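Local atomic coordinates of DNA polymerase III subunit beta (Deinococcus radiodurans, PDB entry 4TRT), a protein that forms a ring-shaped head-to-tail homodimer around DNA and probably tethers DNA polymerases and other proteins to it, making synthesis processive. Residues L31-V36 and E113-L118; E66-P71 and L107-I112; S127-E132 and L203-A208; E163-V168 and F180-D185. All coordinates share one frame; numbering follows the deposited sequence.

Contact 1 (L31-V36 and E113-L118); sequences LTALKV and EAYPPL
Lys35 and Tyr115 carry the apolar half of this contact, the aliphatic part of the lysine lying across the tyrosine ring. Lys35 CB sits above one face, displaced toward the rim, and further out CD approaches Tyr115 CD1 at 3.9 Å. Pro116 CD lies over the opposite face, 3.3 Å above the ring plane, so the ring is held between the lysine chain and its own neighbour in sequence. Ala33 adds a looser touch, its CB being 4.3 Å from Tyr115 CE2, while Leu118 CD1 lies in the ring plane at the edge. The surface so covered belongs to strand 33-38, which runs between strands 42-48 and 68-71 in a sheet of the clamp's N-terminal domain. Residues 113-118 are part of the long connection leading from strand 103-108 to strand 126-129 in the central domain, and Tyr115 also touches Thr48 and Val69. The polar interactions lie at the two ends of the contact. The Lys35 chain bends at chi3 (91°), which sets CE; beyond it NZ makes a weak hydrogen bond of 3.4 Å to Pro116 O. On the other side a water in the plane of the Tyr115 ring stands 2.7 Å from Tyr115 OH, 2.8 Å from Leu31 O and 2.8 Å from Ala33 O, linking the phenol to the backbone at the start of the strand.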
loop_
_atom_site.group_PDB
_atom_site.type_symbol
_atom_site.label_atom_id
_atom_site.label_comp_id
_atom_site.label_asym_id
_atom_site.label_seq_id
_atom_site.Cartn_x
_atom_site.Cartn_y
_atom_site.Cartn_z
ATOM N N LEU A 31 -9.327 -4.133 -26.780
ATOM C CA LEU A 31 -7.975 -4.194 -26.227
ATOM C C LEU A 31 -7.993 -4.589 -24.735
ATOM O O LEU A 31 -7.043 -5.191 -24.243
ATOM C CB LEU A 31 -7.256 -2.870 -26.437
ATOM C CG LEU A 31 -5.777 -2.835 -26.041
ATOM C CD1 LEU A 31 -4.976 -3.936 -26.725
ATOM C CD2 LEU A 31 -5.195 -1.459 -26.368
ATOM N N THR A 32 -9.097 -4.287 -24.059
ATOM C CA THR A 32 -9.280 -4.612 -22.651
ATOM C C THR A 32 -9.805 -6.041 -22.443
ATOM O O THR A 32 -10.018 -6.450 -21.303
ATOM C CB THR A 32 -10.258 -3.613 -21.999
ATOM O OG1 THR A 32 -11.447 -3.545 -22.784
ATOM C CG2 THR A 32 -9.652 -2.235 -21.945
ATOM N N ALA A 33 -10.025 -6.781 -23.533
ATOM C CA ALA A 33 -10.559 -8.132 -23.458
ATOM C C ALA A 33 -9.473 -9.188 -23.224
ATOM O O ALA A 33 -8.304 -9.010 -23.588
ATOM C CB ALA A 33 -11.328 -8.475 -24.716
ATOM N N LEU A 34 -9.894 -10.274 -22.588
ATOM C CA LEU A 34 -9.113 -11.492 -22.467
ATOM C C LEU A 34 -9.664 -12.443 -23.511
ATOM O O LEU A 34 -10.891 -12.609 -23.611
ATOM C CB LEU A 34 -9.318 -12.086 -21.070
ATOM C CG LEU A 34 -8.722 -13.459 -20.763
ATOM C CD1 LEU A 34 -7.202 -13.350 -20.692
ATOM C CD2 LEU A 34 -9.261 -13.945 -19.431
ATOM N N LYS A 35 -8.788 -13.076 -24.284
ATOM C CA LYS A 35 -9.219 -14.131 -25.174
ATOM C C LYS A 35 -9.040 -15.470 -24.476
ATOM O O LYS A 35 -8.017 -15.713 -23.815
ATOM C CB LYS A 35 -8.455 -14.108 -26.494
ATOM C CG LYS A 35 -8.933 -15.174 -27.467
ATOM C CD LYS A 35 -8.555 -14.882 -28.912
ATOM C CE LYS A 35 -7.228 -15.488 -29.312
ATOM N NZ LYS A 35 -6.845 -15.096 -30.705
ATOM N N VAL A 36 -10.058 -16.322 -24.573
ATOM C CA VAL A 36 -9.999 -17.653 -23.957
ATOM C C VAL A 36 -10.226 -18.693 -25.038
ATOM O O VAL A 36 -11.261 -18.696 -25.694
ATOM C CB VAL A 36 -11.045 -17.841 -22.838
ATOM C CG1 VAL A 36 -10.901 -19.231 -22.229
ATOM C CG2 VAL A 36 -10.885 -16.775 -21.769
ATOM N N GLU A 113 -14.746 -12.700 -32.959
ATOM C CA GLU A 113 -14.379 -12.607 -34.388
ATOM C C GLU A 113 -13.525 -11.385 -34.713
ATOM O O GLU A 113 -12.703 -11.436 -35.617
ATOM C CB GLU A 113 -15.623 -12.600 -35.285
ATOM C CG GLU A 113 -16.475 -13.862 -35.206
ATOM C CD GLU A 113 -15.733 -15.109 -35.662
ATOM O OE1 GLU A 113 -15.894 -15.505 -36.845
ATOM O OE2 GLU A 113 -14.985 -15.686 -34.842
ATOM N N ALA A 114 -13.709 -10.301 -33.970
ATOM C CA ALA A 114 -12.944 -9.080 -34.192
ATOM C C ALA A 114 -11.632 -9.009 -33.397
ATOM O O ALA A 114 -10.866 -8.067 -33.590
ATOM C CB ALA A 114 -13.804 -7.863 -33.879
ATOM N N TYR A 115 -11.380 -9.962 -32.495
ATOM C CA TYR A 115 -10.129 -9.966 -31.722
ATOM C C TYR A 115 -8.983 -10.541 -32.578
ATOM O O TYR A 115 -9.166 -11.569 -33.221
ATOM C CB TYR A 115 -10.270 -10.759 -30.406
ATOM C CG TYR A 115 -9.152 -10.452 -29.438
ATOM C CD1 TYR A 115 -7.938 -11.125 -29.513
ATOM C CD2 TYR A 115 -9.283 -9.446 -28.489
ATOM C CE1 TYR A 115 -6.886 -10.823 -28.652
ATOM C CE2 TYR A 115 -8.244 -9.137 -27.633
ATOM C CZ TYR A 115 -7.042 -9.830 -27.719
ATOM O OH TYR A 115 -6.009 -9.520 -26.873
ATOM N N PRO A 116 -7.795 -9.893 -32.577
ATOM C CA PRO A 116 -6.711 -10.329 -33.472
ATOM C C PRO A 116 -6.172 -11.722 -33.165
ATOM O O PRO A 116 -6.042 -12.070 -32.003
ATOM C CB PRO A 116 -5.598 -9.299 -33.199
ATOM C CG PRO A 116 -5.864 -8.828 -31.808
ATOM C CD PRO A 116 -7.369 -8.725 -31.780
ATOM N N PRO A 117 -5.835 -12.502 -34.208
ATOM C CA PRO A 117 -5.152 -13.757 -33.939
ATOM C C PRO A 117 -3.764 -13.462 -33.390
ATOM O O PRO A 117 -3.004 -12.730 -34.023
ATOM C CB PRO A 117 -5.063 -14.415 -35.320
ATOM C CG PRO A 117 -5.062 -13.274 -36.278
ATOM C CD PRO A 117 -5.959 -12.240 -35.656
ATOM N N LEU A 118 -3.464 -13.973 -32.203
ATOM C CA LEU A 118 -2.133 -13.833 -31.624
ATOM C C LEU A 118 -1.379 -15.139 -31.853
ATOM O O LEU A 118 -1.906 -16.202 -31.552
ATOM C CB LEU A 118 -2.225 -13.519 -30.127
ATOM C CG LEU A 118 -2.977 -12.246 -29.738
ATOM C CD1 LEU A 118 -3.190 -12.170 -28.227
ATOM C CD2 LEU A 118 -2.270 -11.007 -30.266
HETATM O O HOH W 1 -6.137 -7.780 -24.818
#

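Contact 2 (E66-P71 and L107-I112); sequences ENFVVP and LQTGDI
Val69 and Ile112 meet through their CG1 branches: Val69 CG1 is anti to its own carbonyl carbon (chi1 -62°), and Ile112 CG1 is anti to its backbone N (chi1 180°). From there Ile112 CD1, set by chi2, comes within 3.5 Å of Val69 CG1. The same methyl also rests 3.9 Å from Phe68 C, on the strand backbone. The second branch of Val69 presses on Gly110, where CG2 stands only 3.4 Å from CA, a tight fit at a residue without a side chain. Beside it Gly110 N donates to Val69 O over 2.9 Å in a fairly straight bond (159° at the hydrogen), approaching from above the carbonyl plane. A water completes the link, accepting from Val69 N at 3.0 Å and donating to Gly110 O at 2.8 Å. Gly110 thus grips both polar backbone atoms of Val69, one directly and one through solvent, and is itself the first residue of an inverse gamma turn centred on Asp111. Further along, Val70 CG1 packs on Thr109 CG2 at 3.9 Å, while Thr109 OG1 is bonded to Gln94 OE1. The contact joins strands 68-71 and 103-108, each outermost in its sheet within this chain. Val70 and Leu107 both lean on Phe75 of helix 72-81, strand 33-38 flanks strand 68-71, and backbone bonds from Gln108 reach the second subunit of the ring.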
loop_
_atom_site.group_PDB
_atom_site.type_symbol
_atom_site.label_atom_id
_atom_site.label_comp_id
_atom_site.label_asym_id
_atom_site.label_seq_id
_atom_site.Cartn_x
_atom_site.Cartn_y
_atom_site.Cartn_z
ATOM N N GLU A 66 -14.926 -24.083 -27.410
ATOM C CA GLU A 66 -15.346 -22.921 -28.164
ATOM C C GLU A 66 -14.538 -21.749 -27.610
ATOM O O GLU A 66 -14.157 -21.762 -26.447
ATOM C CB GLU A 66 -16.840 -22.703 -27.946
ATOM C CG GLU A 66 -17.495 -21.680 -28.845
ATOM C CD GLU A 66 -19.003 -21.589 -28.611
ATOM O OE1 GLU A 66 -19.576 -22.496 -27.962
ATOM O OE2 GLU A 66 -19.622 -20.610 -29.076
ATOM N N ASN A 67 -14.236 -20.770 -28.454
ATOM C CA ASN A 67 -13.439 -19.617 -28.036
ATOM C C ASN A 67 -14.337 -18.420 -27.758
ATOM O O ASN A 67 -15.416 -18.309 -28.326
ATOM C CB ASN A 67 -12.420 -19.246 -29.102
ATOM C CG ASN A 67 -11.500 -20.393 -29.471
ATOM O OD1 ASN A 67 -11.207 -21.265 -28.659
ATOM N ND2 ASN A 67 -11.039 -20.388 -30.702
ATOM N N PHE A 68 -13.889 -17.532 -26.882
ATOM C CA PHE A 68 -14.663 -16.341 -26.540
ATOM C C PHE A 68 -13.760 -15.262 -25.973
ATOM O O PHE A 68 -12.618 -15.542 -25.609
ATOM C CB PHE A 68 -15.781 -16.685 -25.525
ATOM C CG PHE A 68 -15.283 -17.243 -24.228
ATOM C CD1 PHE A 68 -15.089 -18.612 -24.071
ATOM C CD2 PHE A 68 -15.026 -16.416 -23.150
ATOM C CE1 PHE A 68 -14.647 -19.133 -22.865
ATOM C CE2 PHE A 68 -14.569 -16.927 -21.941
ATOM C CZ PHE A 68 -14.376 -18.296 -21.800
ATOM N N VAL A 69 -14.291 -14.040 -25.895
ATOM C CA VAL A 69 -13.644 -12.941 -25.196
ATOM C C VAL A 69 -14.542 -12.400 -24.076
ATOM O O VAL A 69 -15.766 -12.388 -24.184
ATOM C CB VAL A 69 -13.231 -11.791 -26.143
ATOM C CG1 VAL A 69 -12.210 -12.278 -27.180
ATOM C CG2 VAL A 69 -14.444 -11.155 -26.817
ATOM N N VAL A 70 -13.910 -11.969 -22.995
ATOM C CA VAL A 70 -14.583 -11.345 -21.867
ATOM C C VAL A 70 -13.672 -10.223 -21.344
ATOM O O VAL A 70 -12.459 -10.269 -21.559
ATOM C CB VAL A 70 -14.860 -12.345 -20.715
ATOM C CG1 VAL A 70 -16.086 -13.205 -20.986
ATOM C CG2 VAL A 70 -13.622 -13.199 -20.440
ATOM N N PRO A 71 -14.245 -9.207 -20.674
ATOM C CA PRO A 71 -13.402 -8.162 -20.073
ATOM C C PRO A 71 -12.433 -8.789 -19.053
ATOM O O PRO A 71 -12.874 -9.480 -18.122
ATOM C CB PRO A 71 -14.404 -7.226 -19.385
ATOM C CG PRO A 71 -15.742 -7.574 -19.943
ATOM C CD PRO A 71 -15.671 -9.017 -20.355
ATOM N N LEU A 107 -21.172 -13.379 -17.160
ATOM C CA LEU A 107 -20.533 -12.268 -17.867
ATOM C C LEU A 107 -20.953 -12.255 -19.340
ATOM O O LEU A 107 -20.936 -13.294 -20.009
ATOM C CB LEU A 107 -19.008 -12.391 -17.847
ATOM C CG LEU A 107 -18.189 -12.118 -16.605
ATOM C CD1 LEU A 107 -18.506 -13.205 -15.589
ATOM C CD2 LEU A 107 -16.705 -12.121 -16.961
ATOM N N GLN A 108 -21.321 -11.075 -19.837
ATOM C CA GLN A 108 -21.517 -10.889 -21.266
ATOM C C GLN A 108 -20.189 -11.039 -21.993
ATOM O O GLN A 108 -19.198 -10.447 -21.591
ATOM C CB GLN A 108 -22.104 -9.507 -21.552
ATOM C CG GLN A 108 -23.574 -9.416 -21.188
ATOM C CD GLN A 108 -24.463 -10.334 -22.014
ATOM O OE1 GLN A 108 -24.565 -10.208 -23.241
ATOM N NE2 GLN A 108 -25.120 -11.265 -21.335
ATOM N N THR A 109 -20.167 -11.860 -23.034
ATOM C CA THR A 109 -18.961 -12.059 -23.833
ATOM C C THR A 109 -18.935 -11.041 -24.966
ATOM O O THR A 109 -19.962 -10.460 -25.297
ATOM C CB THR A 109 -18.922 -13.471 -24.437
ATOM O OG1 THR A 109 -20.123 -13.685 -25.176
ATOM C CG2 THR A 109 -18.827 -14.524 -23.348
ATOM N N GLY A 110 -17.766 -10.859 -25.579
ATOM C CA GLY A 110 -17.576 -9.855 -26.619
ATOM C C GLY A 110 -17.452 -10.435 -28.010
ATOM O O GLY A 110 -17.800 -11.594 -28.264
ATOM N N ASP A 111 -16.944 -9.611 -28.917
ATOM C CA ASP A 111 -16.851 -9.969 -30.331
ATOM C C ASP A 111 -15.539 -10.712 -30.591
ATOM O O ASP A 111 -14.576 -10.122 -31.038
ATOM C CB ASP A 111 -16.948 -8.694 -31.181
ATOM C CG ASP A 111 -17.122 -8.975 -32.671
ATOM O OD1 ASP A 111 -17.229 -10.153 -33.080
ATOM O OD2 ASP A 111 -17.165 -7.991 -33.432
ATOM N N ILE A 112 -15.520 -12.012 -30.318
ATOM C CA ILE A 112 -14.316 -12.840 -30.539
ATOM C C ILE A 112 -13.820 -12.747 -32.002
ATOM O O ILE A 112 -12.615 -12.680 -32.248
ATOM C CB ILE A 112 -14.602 -14.315 -30.163
ATOM C CG1 ILE A 112 -13.388 -15.221 -30.382
ATOM C CG2 ILE A 112 -15.764 -14.866 -30.977
ATOM C CD1 ILE A 112 -12.211 -14.911 -29.506
HETATM O O HOH W 2 -16.968 -14.058 -27.252
#

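Contact 3 (S127-E132 and L203-A208); sequences SLDGGE and LKDGEA
Leu128 and Ala208 face each other as an antiparallel hydrogen-bonded pair, joining strand 126-129 to strand 207-212 in the central domain of the clamp, where strand 126-129 runs straight into helix 130-140. Two backbone bonds make the pair: Leu128 N to Ala208 O at 3.0 Å, and Ala208 N to Leu128 O at 2.8 Å, the latter almost perfectly straight (179° at the hydrogen). A third, Gly130 N to Gly206 O, is shorter still at 2.7 Å and binds the first residue of the helix to the turn before strand 207-212. The side-chain hydrogen bonds centre on Asp129, the N-cap residue. Its OD2 accepts from Glu132 N at 2.9 Å through the anti lone pair, capping the helix, while OD1 receives Gly206 N at 3.3 Å from above the carboxylate plane. One carboxylate therefore serves both segments, and the amides at the helix start would be expected to favour its negative form despite the nearby Asp205, which has a salt bridge to Arg135. Apolar packing is lighter: on the face shared by the paired residues, Leu128 CD1 meets Ala208 CB at 3.8 Å. Close contacts between oxygen and carbon mark the two glycines of the first helical turn. Leu203 CB lies 3.6 Å from Gly130 O, and Asp205 OD1 stands 3.4 Å from Gly131 CA.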
loop_
_atom_site.group_PDB
_atom_site.type_symbol
_atom_site.label_atom_id
_atom_site.label_comp_id
_atom_site.label_asym_id
_atom_site.label_seq_id
_atom_site.Cartn_x
_atom_site.Cartn_y
_atom_site.Cartn_z
ATOM N N SER A 127 17.965 -21.981 -24.875
ATOM C CA SER A 127 17.353 -22.432 -23.637
ATOM C C SER A 127 18.202 -21.953 -22.461
ATOM O O SER A 127 19.410 -22.146 -22.452
ATOM C CB SER A 127 17.258 -23.954 -23.647
ATOM O OG SER A 127 16.704 -24.451 -22.446
ATOM N N LEU A 128 17.582 -21.296 -21.488
ATOM C CA LEU A 128 18.277 -20.933 -20.244
ATOM C C LEU A 128 17.349 -21.132 -19.050
ATOM O O LEU A 128 16.186 -21.497 -19.214
ATOM C CB LEU A 128 18.796 -19.481 -20.286
ATOM C CG LEU A 128 17.888 -18.475 -20.968
ATOM C CD1 LEU A 128 16.771 -18.098 -20.012
ATOM C CD2 LEU A 128 18.656 -17.239 -21.414
ATOM N N ASP A 129 17.866 -20.910 -17.848
ATOM C CA ASP A 129 17.027 -20.983 -16.657
ATOM C C ASP A 129 16.308 -19.650 -16.420
ATOM O O ASP A 129 16.954 -18.613 -16.274
ATOM C CB ASP A 129 17.830 -21.350 -15.421
ATOM C CG ASP A 129 16.943 -21.539 -14.207
ATOM O OD1 ASP A 129 16.419 -22.660 -14.013
ATOM O OD2 ASP A 129 16.746 -20.559 -13.469
ATOM N N GLY A 130 14.976 -19.699 -16.363
ATOM C CA GLY A 130 14.163 -18.491 -16.193
ATOM C C GLY A 130 14.389 -17.731 -14.897
ATOM O O GLY A 130 14.323 -16.504 -14.871
ATOM N N GLY A 131 14.651 -18.459 -13.819
ATOM C CA GLY A 131 14.958 -17.852 -12.524
ATOM C C GLY A 131 16.276 -17.089 -12.536
ATOM O O GLY A 131 16.367 -15.994 -11.996
ATOM N N GLU A 132 17.294 -17.679 -13.154
ATOM C CA GLU A 132 18.588 -17.025 -13.295
ATOM C C GLU A 132 18.413 -15.768 -14.134
ATOM O O GLU A 132 18.910 -14.698 -13.784
ATOM C CB GLU A 132 19.606 -17.952 -13.964
ATOM C CG GLU A 132 20.033 -19.159 -13.130
ATOM C CD GLU A 132 21.056 -18.831 -12.058
ATOM O OE1 GLU A 132 21.463 -17.651 -11.927
ATOM O OE2 GLU A 132 21.451 -19.766 -11.332
ATOM N N LEU A 203 8.570 -14.850 -15.419
ATOM C CA LEU A 203 9.619 -15.870 -15.366
ATOM C C LEU A 203 9.622 -16.557 -14.002
ATOM O O LEU A 203 9.473 -15.912 -12.977
ATOM C CB LEU A 203 10.997 -15.250 -15.635
ATOM C CG LEU A 203 11.276 -14.852 -17.088
ATOM C CD1 LEU A 203 12.449 -13.880 -17.176
ATOM C CD2 LEU A 203 11.524 -16.101 -17.932
ATOM N N LYS A 204 9.771 -17.876 -14.001
ATOM C CA LYS A 204 9.937 -18.642 -12.757
ATOM C C LYS A 204 11.136 -19.569 -12.897
ATOM O O LYS A 204 11.699 -19.689 -13.980
ATOM C CB LYS A 204 8.668 -19.435 -12.446
ATOM C CG LYS A 204 7.475 -18.579 -12.027
ATOM C CD LYS A 204 7.597 -18.058 -10.599
ATOM C CE LYS A 204 6.702 -16.844 -10.350
ATOM N NZ LYS A 204 7.134 -15.642 -11.126
ATOM N N ASP A 205 11.548 -20.199 -11.801
ATOM C CA ASP A 205 12.596 -21.222 -11.859
ATOM C C ASP A 205 12.213 -22.315 -12.853
ATOM O O ASP A 205 11.046 -22.704 -12.949
ATOM C CB ASP A 205 12.829 -21.856 -10.476
ATOM C CG ASP A 205 13.622 -20.963 -9.539
ATOM O OD1 ASP A 205 14.217 -19.968 -10.006
ATOM O OD2 ASP A 205 13.660 -21.265 -8.329
ATOM N N GLY A 206 13.200 -22.809 -13.588
ATOM C CA GLY A 206 12.959 -23.800 -14.625
ATOM C C GLY A 206 13.323 -23.226 -15.973
ATOM O O GLY A 206 13.745 -22.079 -16.072
ATOM N N GLU A 207 13.119 -24.014 -17.014
ATOM C CA GLU A 207 13.585 -23.663 -18.343
ATOM C C GLU A 207 12.754 -22.563 -19.016
ATOM O O GLU A 207 11.527 -22.597 -18.996
ATOM C CB GLU A 207 13.592 -24.911 -19.220
ATOM C CG GLU A 207 14.165 -24.696 -20.612
ATOM C CD GLU A 207 14.267 -25.988 -21.403
ATOM O OE1 GLU A 207 14.537 -27.038 -20.779
ATOM O OE2 GLU A 207 14.084 -25.950 -22.646
ATOM N N ALA A 208 13.448 -21.601 -19.617
ATOM C CA ALA A 208 12.842 -20.591 -20.460
ATOM C C ALA A 208 13.444 -20.704 -21.859
ATOM O O ALA A 208 14.664 -20.675 -22.012
ATOM C CB ALA A 208 13.102 -19.216 -19.884
#

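Contact 4 (E163-V168 and F180-D185); sequences ESARVV and FPASGD
Ala165 N donates to Phe180 O over 2.8 Å, the shortest hydrogen bond between the two segments and nearly straight at 172°. The return bond, Phe180 N to Ala165 O at 2.9 Å, closes an antiparallel hydrogen-bonded pair, and both residues send their side chains to one face of the sheet. A longer bond of 3.2 Å from Ala182 N to Glu163 O extends the pairing beyond the non-hydrogen-bonded pair Ser164-Pro181; here the donor lies above the carbonyl plane. The phenylalanine ring ties the apolar side together. Its CG is set between the backbone N and the carbonyl carbon (chi1 61°), on the face that Ala165 shares. Ala165 CB sits over one face of the ring in a CH-pi contact, 4.0 Å from the ring centroid and 26° off the normal. The same methyl also touches Ala182 CB at 3.6 Å. The Val167 and Phe180 side chains cross at about a right angle, CG1 reaching Phe180 CE1 at 4.1 Å, while Val167 N lies at the edge in the ring plane. Arg166 forms a salt bridge with Asp179 through NE. The pairing is that of an antiparallel beta hairpin, strands 164-170 and 175-181, whose Phe180 packs on Leu133 and Ala136 of helix 130-140 in the central clamp domain.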
loop_
_atom_site.group_PDB
_atom_site.type_symbol
_atom_site.label_atom_id
_atom_site.label_comp_id
_atom_site.label_asym_id
_atom_site.label_seq_id
_atom_site.Cartn_x
_atom_site.Cartn_y
_atom_site.Cartn_z
ATOM N N GLU A 163 29.318 -21.076 -21.986
ATOM C CA GLU A 163 28.818 -21.627 -20.723
ATOM C C GLU A 163 28.052 -20.593 -19.878
ATOM O O GLU A 163 27.430 -20.943 -18.875
ATOM C CB GLU A 163 29.973 -22.191 -19.886
ATOM C CG GLU A 163 30.683 -23.391 -20.496
ATOM C CD GLU A 163 31.881 -23.846 -19.674
ATOM O OE1 GLU A 163 32.122 -23.278 -18.586
ATOM O OE2 GLU A 163 32.590 -24.773 -20.117
ATOM N N SER A 164 28.101 -19.322 -20.264
ATOM C CA SER A 164 27.420 -18.281 -19.485
ATOM C C SER A 164 26.882 -17.173 -20.378
ATOM O O SER A 164 27.207 -17.083 -21.565
ATOM C CB SER A 164 28.361 -17.710 -18.404
ATOM O OG SER A 164 29.106 -16.608 -18.879
ATOM N N ALA A 165 26.026 -16.354 -19.786
ATOM C CA ALA A 165 25.419 -15.232 -20.466
ATOM C C ALA A 165 25.520 -13.996 -19.565
ATOM O O ALA A 165 25.860 -14.106 -18.382
ATOM C CB ALA A 165 23.966 -15.547 -20.772
ATOM N N ARG A 166 25.198 -12.836 -20.122
ATOM C CA ARG A 166 25.329 -11.580 -19.401
ATOM C C ARG A 166 24.224 -10.632 -19.816
ATOM O O ARG A 166 23.882 -10.555 -21.003
ATOM C CB ARG A 166 26.684 -10.948 -19.727
ATOM C CG ARG A 166 26.822 -9.499 -19.302
ATOM C CD ARG A 166 28.204 -8.971 -19.631
ATOM N NE ARG A 166 29.185 -9.468 -18.695
ATOM C CZ ARG A 166 30.400 -8.967 -18.538
ATOM N NH1 ARG A 166 30.823 -7.950 -19.284
ATOM N NH2 ARG A 166 31.197 -9.490 -17.626
ATOM N N VAL A 167 23.656 -9.912 -18.848
ATOM C CA VAL A 167 22.775 -8.787 -19.169
ATOM C C VAL A 167 23.431 -7.495 -18.737
ATOM O O VAL A 167 24.127 -7.458 -17.726
ATOM C CB VAL A 167 21.368 -8.881 -18.539
ATOM C CG1 VAL A 167 20.527 -9.925 -19.268
ATOM C CG2 VAL A 167 21.460 -9.141 -17.040
ATOM N N VAL A 168 23.204 -6.445 -19.523
ATOM C CA VAL A 168 23.832 -5.151 -19.300
ATOM C C VAL A 168 22.819 -4.040 -19.567
ATOM O O VAL A 168 22.084 -4.080 -20.566
ATOM C CB VAL A 168 25.048 -4.943 -20.235
ATOM C CG1 VAL A 168 25.846 -3.695 -19.846
ATOM C CG2 VAL A 168 25.954 -6.166 -20.246
ATOM N N PHE A 180 25.401 -14.728 -15.618
ATOM C CA PHE A 180 24.654 -15.863 -15.096
ATOM C C PHE A 180 24.845 -17.124 -15.970
ATOM O O PHE A 180 25.190 -17.009 -17.143
ATOM C CB PHE A 180 23.172 -15.478 -14.965
ATOM C CG PHE A 180 22.514 -15.097 -16.266
ATOM C CD1 PHE A 180 22.658 -13.825 -16.790
ATOM C CD2 PHE A 180 21.724 -16.013 -16.956
ATOM C CE1 PHE A 180 22.049 -13.471 -17.988
ATOM C CE2 PHE A 180 21.108 -15.668 -18.157
ATOM C CZ PHE A 180 21.269 -14.394 -18.671
ATOM N N PRO A 181 24.641 -18.332 -15.397
ATOM C CA PRO A 181 24.772 -19.574 -16.182
ATOM C C PRO A 181 23.819 -19.651 -17.377
ATOM O O PRO A 181 22.654 -19.255 -17.278
ATOM C CB PRO A 181 24.433 -20.679 -15.170
ATOM C CG PRO A 181 24.620 -20.061 -13.827
ATOM C CD PRO A 181 24.318 -18.606 -13.984
ATOM N N ALA A 182 24.313 -20.171 -18.494
ATOM C CA ALA A 182 23.500 -20.293 -19.698
ATOM C C ALA A 182 23.810 -21.598 -20.436
ATOM O O ALA A 182 24.942 -22.093 -20.409
ATOM C CB ALA A 182 23.725 -19.091 -20.605
ATOM N N SER A 183 22.785 -22.174 -21.059
ATOM C CA SER A 183 22.976 -23.262 -22.016
ATOM C C SER A 183 23.145 -22.517 -23.326
ATOM O O SER A 183 22.190 -22.309 -24.080
ATOM C CB SER A 183 21.778 -24.213 -22.027
ATOM O OG SER A 183 22.082 -25.412 -22.717
ATOM N N GLY A 184 24.379 -22.089 -23.566
ATOM C CA GLY A 184 24.606 -20.841 -24.280
ATOM C C GLY A 184 25.338 -20.924 -25.597
ATOM O O GLY A 184 26.555 -21.018 -25.630
ATOM N N ASP A 185 24.592 -20.910 -26.689
ATOM C CA ASP A 185 25.136 -20.475 -27.954
ATOM C C ASP A 185 23.985 -19.787 -28.674
ATOM O O ASP A 185 23.198 -20.440 -29.347
ATOM C CB ASP A 185 25.661 -21.667 -28.741
ATOM C CG ASP A 185 26.736 -21.279 -29.750
ATOM O OD1 ASP A 185 27.552 -20.368 -29.464
ATOM O OD2 ASP A 185 26.770 -21.905 -30.830
#

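In the fold
The contacts form two clusters. Contacts 1 and 2 share the N-terminal domain, their centres 8 Å apart, and meet where strands 33-38 and 68-71 pair; residues 66-71 and 107-112 fall between the two segments of contact 1 in the sequence. Contacts 3 and 4 lie in the central domain, centres 12 Å apart, with contact 4 likewise enclosed in sequence by contact 3; Glu132 touches Phe180 and Pro181. Contacts 1, 2 and 3 reach one antiparallel sheet, which crosses between these domains where strands 52-59 and 224-229 pair. Contact 4 belongs to another sheet, which continues through strand 353-357 into the C-terminal domain, so shared sheets make the three domains continuous along the arc of the clamp.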